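Local structure of glycerol kinase, putative (Plasmodium falciparum, 2W40) at residues 99-103 with 144-148; 272-278 with 305-311. The protein probably catalyses the transfer of a phosphate group from ATP to glycerol, giving ADP and sn-glycerol 3-phosphate. All blocks are in the same frame, centred on the assembly; numbering follows the deposited sequence.

Contact 1: residues 99-103 with 144-148; sequences LYNAI and LWLIQ. With EDO (1,2-ethanediol), chain B.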
loop_
_atom_site.group_PDB
_atom_site.type_symbol
_atom_site.label_atom_id
_atom_site.label_comp_id
_atom_site.label_asym_id
_atom_site.label_seq_id
_atom_site.Cartn_x
_atom_site.Cartn_y
_atom_site.Cartn_z
ATOM N N LEU C 99 -17.412 -4.649 -32.023
ATOM C CA LEU C 99 -16.392 -3.901 -32.729
ATOM C C LEU C 99 -15.235 -3.568 -31.792
ATOM O O LEU C 99 -14.215 -3.052 -32.252
ATOM C CB LEU C 99 -17.040 -2.677 -33.381
ATOM C CG LEU C 99 -18.105 -2.953 -34.445
ATOM C CD1 LEU C 99 -18.728 -1.653 -34.751
ATOM C CD2 LEU C 99 -17.513 -3.445 -35.716
ATOM N N TYR C 100 -15.441 -3.752 -30.477
ATOM C CA TYR C 100 -14.469 -3.536 -29.464
ATOM C C TYR C 100 -14.937 -4.252 -28.223
ATOM O O TYR C 100 -16.079 -4.592 -28.143
ATOM C CB TYR C 100 -14.332 -2.032 -29.205
ATOM C CG TYR C 100 -13.084 -1.693 -28.352
ATOM C CD1 TYR C 100 -11.860 -1.570 -28.949
ATOM C CD2 TYR C 100 -13.154 -1.451 -26.957
ATOM C CE1 TYR C 100 -10.698 -1.313 -28.154
ATOM C CE2 TYR C 100 -12.076 -1.139 -26.205
ATOM C CZ TYR C 100 -10.823 -1.049 -26.786
ATOM O OH TYR C 100 -9.647 -0.776 -26.094
ATOM N N ASN C 101 -14.046 -4.473 -27.254
ATOM C CA ASN C 101 -14.470 -4.994 -25.937
ATOM C C ASN C 101 -15.542 -4.121 -25.306
ATOM O O ASN C 101 -15.682 -2.952 -25.613
ATOM C CB ASN C 101 -13.313 -5.104 -24.971
ATOM C CG ASN C 101 -12.448 -6.388 -25.127
ATOM O OD1 ASN C 101 -11.254 -6.404 -24.673
ATOM N ND2 ASN C 101 -12.930 -7.371 -25.782
ATOM N N ALA C 102 -16.241 -4.662 -24.315
ATOM C CA ALA C 102 -17.025 -3.808 -23.434
ATOM C C ALA C 102 -16.029 -2.878 -22.688
ATOM O O ALA C 102 -15.062 -3.328 -22.162
ATOM C CB ALA C 102 -17.875 -4.641 -22.443
ATOM N N ILE C 103 -16.358 -1.568 -22.572
ATOM C CA ILE C 103 -15.684 -0.656 -21.706
ATOM C C ILE C 103 -16.562 -0.456 -20.466
ATOM O O ILE C 103 -17.735 -0.048 -20.562
ATOM C CB ILE C 103 -15.399 0.714 -22.355
ATOM C CG1 ILE C 103 -14.480 0.518 -23.606
ATOM C CG2 ILE C 103 -14.651 1.608 -21.341
ATOM C CD1 ILE C 103 -14.190 1.784 -24.407
ATOM N N LEU C 144 -17.974 8.090 -27.057
ATOM C CA LEU C 144 -17.181 9.109 -27.720
ATOM C C LEU C 144 -15.733 8.669 -27.944
ATOM O O LEU C 144 -15.163 8.800 -29.053
ATOM C CB LEU C 144 -17.239 10.405 -26.983
ATOM C CG LEU C 144 -16.430 11.603 -27.606
ATOM C CD1 LEU C 144 -16.868 11.938 -29.021
ATOM C CD2 LEU C 144 -16.547 12.826 -26.646
ATOM N N TRP C 145 -15.111 8.129 -26.949
ATOM C CA TRP C 145 -13.778 7.644 -27.085
ATOM C C TRP C 145 -13.668 6.609 -28.195
ATOM O O TRP C 145 -12.731 6.645 -29.023
ATOM C CB TRP C 145 -13.302 7.016 -25.777
ATOM C CG TRP C 145 -11.851 6.638 -25.786
ATOM C CD1 TRP C 145 -10.796 7.418 -25.377
ATOM C CD2 TRP C 145 -11.281 5.409 -26.219
ATOM N NE1 TRP C 145 -9.632 6.707 -25.512
ATOM C CE2 TRP C 145 -9.890 5.514 -26.064
ATOM C CE3 TRP C 145 -11.809 4.237 -26.762
ATOM C CZ2 TRP C 145 -9.032 4.467 -26.358
ATOM C CZ3 TRP C 145 -10.948 3.203 -27.068
ATOM C CH2 TRP C 145 -9.571 3.363 -26.909
ATOM N N LEU C 146 -14.592 5.657 -28.236
ATOM C CA LEU C 146 -14.621 4.595 -29.281
ATOM C C LEU C 146 -14.709 5.205 -30.693
ATOM O O LEU C 146 -13.985 4.815 -31.595
ATOM C CB LEU C 146 -15.738 3.575 -29.017
ATOM C CG LEU C 146 -15.403 2.656 -27.849
ATOM C CD1 LEU C 146 -16.735 1.954 -27.414
ATOM C CD2 LEU C 146 -14.289 1.698 -28.250
ATOM N N ILE C 147 -15.578 6.170 -30.881
ATOM C CA ILE C 147 -15.793 6.873 -32.141
ATOM C C ILE C 147 -14.523 7.632 -32.539
ATOM O O ILE C 147 -14.088 7.526 -33.672
ATOM C CB ILE C 147 -16.955 7.886 -31.987
ATOM C CG1 ILE C 147 -18.324 7.183 -31.924
ATOM C CG2 ILE C 147 -17.091 8.898 -33.137
ATOM C CD1 ILE C 147 -19.453 8.158 -31.505
ATOM N N GLN C 148 -13.881 8.302 -31.580
ATOM C CA GLN C 148 -12.681 9.057 -31.842
ATOM C C GLN C 148 -11.479 8.201 -32.121
ATOM O O GLN C 148 -10.529 8.682 -32.786
ATOM C CB GLN C 148 -12.347 9.996 -30.680
ATOM C CG GLN C 148 -13.268 11.136 -30.492
ATOM C CD GLN C 148 -12.734 12.122 -29.504
ATOM O OE1 GLN C 148 -11.771 11.844 -28.744
ATOM N NE2 GLN C 148 -13.336 13.307 -29.511
HETATM C C1 EDO B . -7.268 -2.354 -27.514
HETATM O O1 EDO B . -7.437 -0.834 -27.547
HETATM C C2 EDO B . -7.597 -3.405 -26.372
HETATM O O2 EDO B . -9.010 -3.935 -26.211
#

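Contact 2: residues 272-278 with 305-311; sequences VFLLINT and YALEGSI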
loop_
_atom_site.group_PDB
_atom_site.type_symbol
_atom_site.label_atom_id
_atom_site.label_comp_id
_atom_site.label_asym_id
_atom_site.label_seq_id
_atom_site.Cartn_x
_atom_site.Cartn_y
_atom_site.Cartn_z
ATOM N N VAL C 272 -20.463 0.135 -4.168
ATOM C CA VAL C 272 -21.496 0.325 -3.195
ATOM C C VAL C 272 -22.411 1.397 -3.795
ATOM O O VAL C 272 -21.955 2.443 -4.266
ATOM C CB VAL C 272 -20.918 0.752 -1.846
ATOM C CG1 VAL C 272 -22.051 1.230 -0.873
ATOM C CG2 VAL C 272 -20.116 -0.501 -1.325
ATOM N N PHE C 273 -23.720 1.162 -3.761
ATOM C CA PHE C 273 -24.699 2.065 -4.389
ATOM C C PHE C 273 -25.898 2.308 -3.457
ATOM O O PHE C 273 -26.626 1.390 -3.153
ATOM C CB PHE C 273 -25.161 1.517 -5.717
ATOM C CG PHE C 273 -23.988 1.226 -6.635
ATOM C CD1 PHE C 273 -23.463 2.244 -7.430
ATOM C CD2 PHE C 273 -23.342 0.039 -6.630
ATOM C CE1 PHE C 273 -22.330 2.031 -8.181
ATOM C CE2 PHE C 273 -22.273 -0.159 -7.476
ATOM C CZ PHE C 273 -21.764 0.876 -8.178
ATOM N N LEU C 274 -26.081 3.568 -3.053
ATOM C CA LEU C 274 -27.208 3.971 -2.210
ATOM C C LEU C 274 -28.200 4.670 -3.122
ATOM O O LEU C 274 -27.841 5.662 -3.783
ATOM C CB LEU C 274 -26.719 4.887 -1.104
ATOM C CG LEU C 274 -27.749 5.120 0.066
ATOM C CD1 LEU C 274 -27.057 5.605 1.309
ATOM C CD2 LEU C 274 -28.711 6.140 -0.411
ATOM N N LEU C 275 -29.459 4.190 -3.129
ATOM C CA LEU C 275 -30.516 4.888 -3.798
ATOM C C LEU C 275 -31.632 5.232 -2.832
ATOM O O LEU C 275 -32.053 4.384 -2.004
ATOM C CB LEU C 275 -31.095 4.098 -4.958
ATOM C CG LEU C 275 -30.189 4.035 -6.226
ATOM C CD1 LEU C 275 -29.092 2.964 -6.114
ATOM C CD2 LEU C 275 -31.048 3.789 -7.501
ATOM N N ILE C 276 -32.130 6.440 -2.976
ATOM C CA ILE C 276 -33.357 6.837 -2.256
ATOM C C ILE C 276 -34.470 7.118 -3.231
ATOM O O ILE C 276 -34.272 7.880 -4.170
ATOM C CB ILE C 276 -33.091 8.068 -1.308
ATOM C CG1 ILE C 276 -34.353 8.348 -0.436
ATOM C CG2 ILE C 276 -32.547 9.307 -2.053
ATOM C CD1 ILE C 276 -34.095 9.215 0.864
ATOM N N ASN C 277 -35.678 6.600 -2.960
ATOM C CA ASN C 277 -36.824 6.829 -3.774
ATOM C C ASN C 277 -37.389 8.235 -3.524
ATOM O O ASN C 277 -37.664 8.597 -2.409
ATOM C CB ASN C 277 -37.824 5.708 -3.475
ATOM C CG ASN C 277 -39.044 5.647 -4.397
ATOM O OD1 ASN C 277 -39.636 6.658 -4.746
ATOM N ND2 ASN C 277 -39.496 4.409 -4.663
ATOM N N THR C 278 -37.496 9.034 -4.580
ATOM C CA THR C 278 -37.982 10.419 -4.481
ATOM C C THR C 278 -39.416 10.515 -5.011
ATOM O O THR C 278 -39.933 11.613 -5.267
ATOM C CB THR C 278 -37.023 11.445 -5.174
ATOM O OG1 THR C 278 -37.028 11.185 -6.574
ATOM C CG2 THR C 278 -35.559 11.441 -4.627
ATOM N N TYR C 305 -38.615 8.201 -9.442
ATOM C CA TYR C 305 -37.251 8.698 -9.489
ATOM C C TYR C 305 -36.477 8.363 -8.234
ATOM O O TYR C 305 -37.018 7.984 -7.237
ATOM C CB TYR C 305 -37.270 10.205 -9.770
ATOM C CG TYR C 305 -37.667 10.513 -11.146
ATOM C CD1 TYR C 305 -36.697 10.534 -12.156
ATOM C CD2 TYR C 305 -38.995 10.803 -11.491
ATOM C CE1 TYR C 305 -37.061 10.851 -13.463
ATOM C CE2 TYR C 305 -39.385 11.176 -12.795
ATOM C CZ TYR C 305 -38.424 11.197 -13.799
ATOM O OH TYR C 305 -38.725 11.441 -15.110
ATOM N N ALA C 306 -35.182 8.614 -8.291
ATOM C CA ALA C 306 -34.269 8.317 -7.196
ATOM C C ALA C 306 -33.107 9.313 -7.234
ATOM O O ALA C 306 -32.819 9.961 -8.261
ATOM C CB ALA C 306 -33.755 6.917 -7.195
ATOM N N LEU C 307 -32.462 9.438 -6.103
ATOM C CA LEU C 307 -31.120 10.083 -5.912
ATOM C C LEU C 307 -30.191 8.963 -5.613
ATOM O O LEU C 307 -30.540 8.048 -4.875
ATOM C CB LEU C 307 -31.125 11.150 -4.829
ATOM C CG LEU C 307 -31.561 12.497 -5.226
ATOM C CD1 LEU C 307 -31.592 13.492 -3.982
ATOM C CD2 LEU C 307 -30.741 13.159 -6.349
ATOM N N GLU C 308 -29.024 8.979 -6.208
ATOM C CA GLU C 308 -28.078 7.874 -6.046
ATOM C C GLU C 308 -26.677 8.386 -5.731
ATOM O O GLU C 308 -26.158 9.337 -6.347
ATOM C CB GLU C 308 -27.927 7.027 -7.331
ATOM C CG GLU C 308 -26.790 5.955 -7.280
ATOM C CD GLU C 308 -26.710 4.993 -8.465
ATOM O OE1 GLU C 308 -27.776 4.705 -9.083
ATOM O OE2 GLU C 308 -25.589 4.536 -8.738
ATOM N N GLY C 309 -26.070 7.694 -4.777
ATOM C CA GLY C 309 -24.681 7.822 -4.383
ATOM C C GLY C 309 -23.942 6.588 -4.743
ATOM O O GLY C 309 -24.278 5.506 -4.306
ATOM N N SER C 310 -22.943 6.757 -5.621
ATOM C CA SER C 310 -22.178 5.643 -6.191
ATOM C C SER C 310 -20.742 5.644 -5.682
ATOM O O SER C 310 -20.127 6.672 -5.648
ATOM C CB SER C 310 -22.160 5.768 -7.736
ATOM O OG SER C 310 -23.430 6.141 -8.328
ATOM N N ILE C 311 -20.241 4.469 -5.295
ATOM C CA ILE C 311 -18.871 4.256 -4.806
ATOM C C ILE C 311 -18.242 3.156 -5.682
ATOM O O ILE C 311 -18.791 2.012 -5.766
ATOM C CB ILE C 311 -18.807 3.790 -3.332
ATOM C CG1 ILE C 311 -19.361 4.907 -2.418
ATOM C CG2 ILE C 311 -17.423 3.342 -2.931
ATOM C CD1 ILE C 311 -19.513 4.504 -0.977
HETATM O O HOH W 1 -34.917 12.240 -8.054
#

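Contact 1: residues 99-103 with 144-148
Leu146 of helix 140-149 meets Tyr100 and Ile103 without a hydrogen bond, an example of one branched side chain joining a helix to a loop that leads into a short strand. Its CD2 methyl rests over a face of the Tyr100 ring as a CH-pi contact, 3.9 Å from the ring centroid and 28° off the ring normal. It is displaced toward the CG-CD2 bond, Leu146 CD2 being 3.6 Å from Tyr100 CD2. With CG opposite the backbone N, chi1 -167° carries the Tyr100 ring toward the helix and chi2 near 83° turns its face to Leu146, which crosses it at a slant. Ile103 completes the close packing: it meets the leucine tip to tip, Ile103 CD1 being 3.8 Å from Leu146 CG, and both aliphatic side chains are buried.

Trp145 joins more loosely. Its CE3 stays 4.2 Å from Ile103 CD1, and its CH2 is 4.2 Å from Tyr100 OH, an oblique approach. Tyr100 and Trp145 are both partly exposed, and here the character changes from apolar to polar. At the ring edge, a 1,2-ethanediol probably left from the crystallisation liquor donates a short hydrogen bond from O1 to Tyr100 OH (2.6 Å). Glu46 and Arg109 also hydrogen-bond this hydroxyl, so three partners fix the phenol end, and Arg109 makes a cation-pi contact with Trp145.

This apolar packing lies within the N-terminal FGGY domain, away from the nucleotide site. Through their backbones Ala102 pairs with His47 of strand 46-47, and Leu99 and Ile103 with Ile90 and Val88 of strand 88-92. Leu146 also touches Ile90, so helix 140-149 packs against both strand 88-92 and the 99-103 segment, with helix 151-158 alongside at Leu99 and Ile147.

Contact 2: residues 272-278 with 305-311
Ile311, Val272 and Leu307 have the most surface buried in this pairing, a worked example of how antiparallel strands align side chains as well as backbones. Val272 and Ile311 form a hydrogen-bonded pair: Ile311 N donates to Val272 O at 2.8 Å, and Val272 N returns a bond to Ile311 O at 3.0 Å. Their side chains lie side by side, and Ile388 and Ile395 of helix 377-403 pack on this same apolar face. Further along it, Leu307 sets its CB 3.6 Å from Ile276 CG2.

The other face is mixed. Glu308 extends beside Leu275, and its OE2 comes obliquely to Phe273 CD1 (3.4 Å), carboxylate and ring planes 81° apart. Ser310 OG donates to Glu308 OE2 (2.7 Å) from the anti side, tilted out of the carboxylate plane, while OE1 forms salt bridges with Arg85 and Arg189, so both oxygens are held.

The side chain of Phe273 comes to about 4 Å of a bound glycerol. Thr270 and Gly315, which bind ADP in another crystal structure of this protein, lie just beyond the Val272-Ile311 end of this antiparallel pair, toward one edge of the C-terminal domain's mixed sheet in the actin-like ATPase fold.

From the N terminus, contact 1 comes first: 40 residues, half of them helical, separate 99-103 from 144-148, which returns to close the loop. The chain is thus finished with contact 1 before contact 2 opens at 272, and the two stand in series, neither nested nor crossed. Contact 2 closes a shorter, helix-free loop of 26 residues that holds strand 290-295, the outer neighbour of 304-311 in the sheet. The first joins a helix to the periphery of the N-terminal FGGY region, and the second pairs two neighbouring strands of the C-terminal domain's sheet. Their centres are 27 Å apart, and their nearest atoms, about 13 Å apart, do not touch.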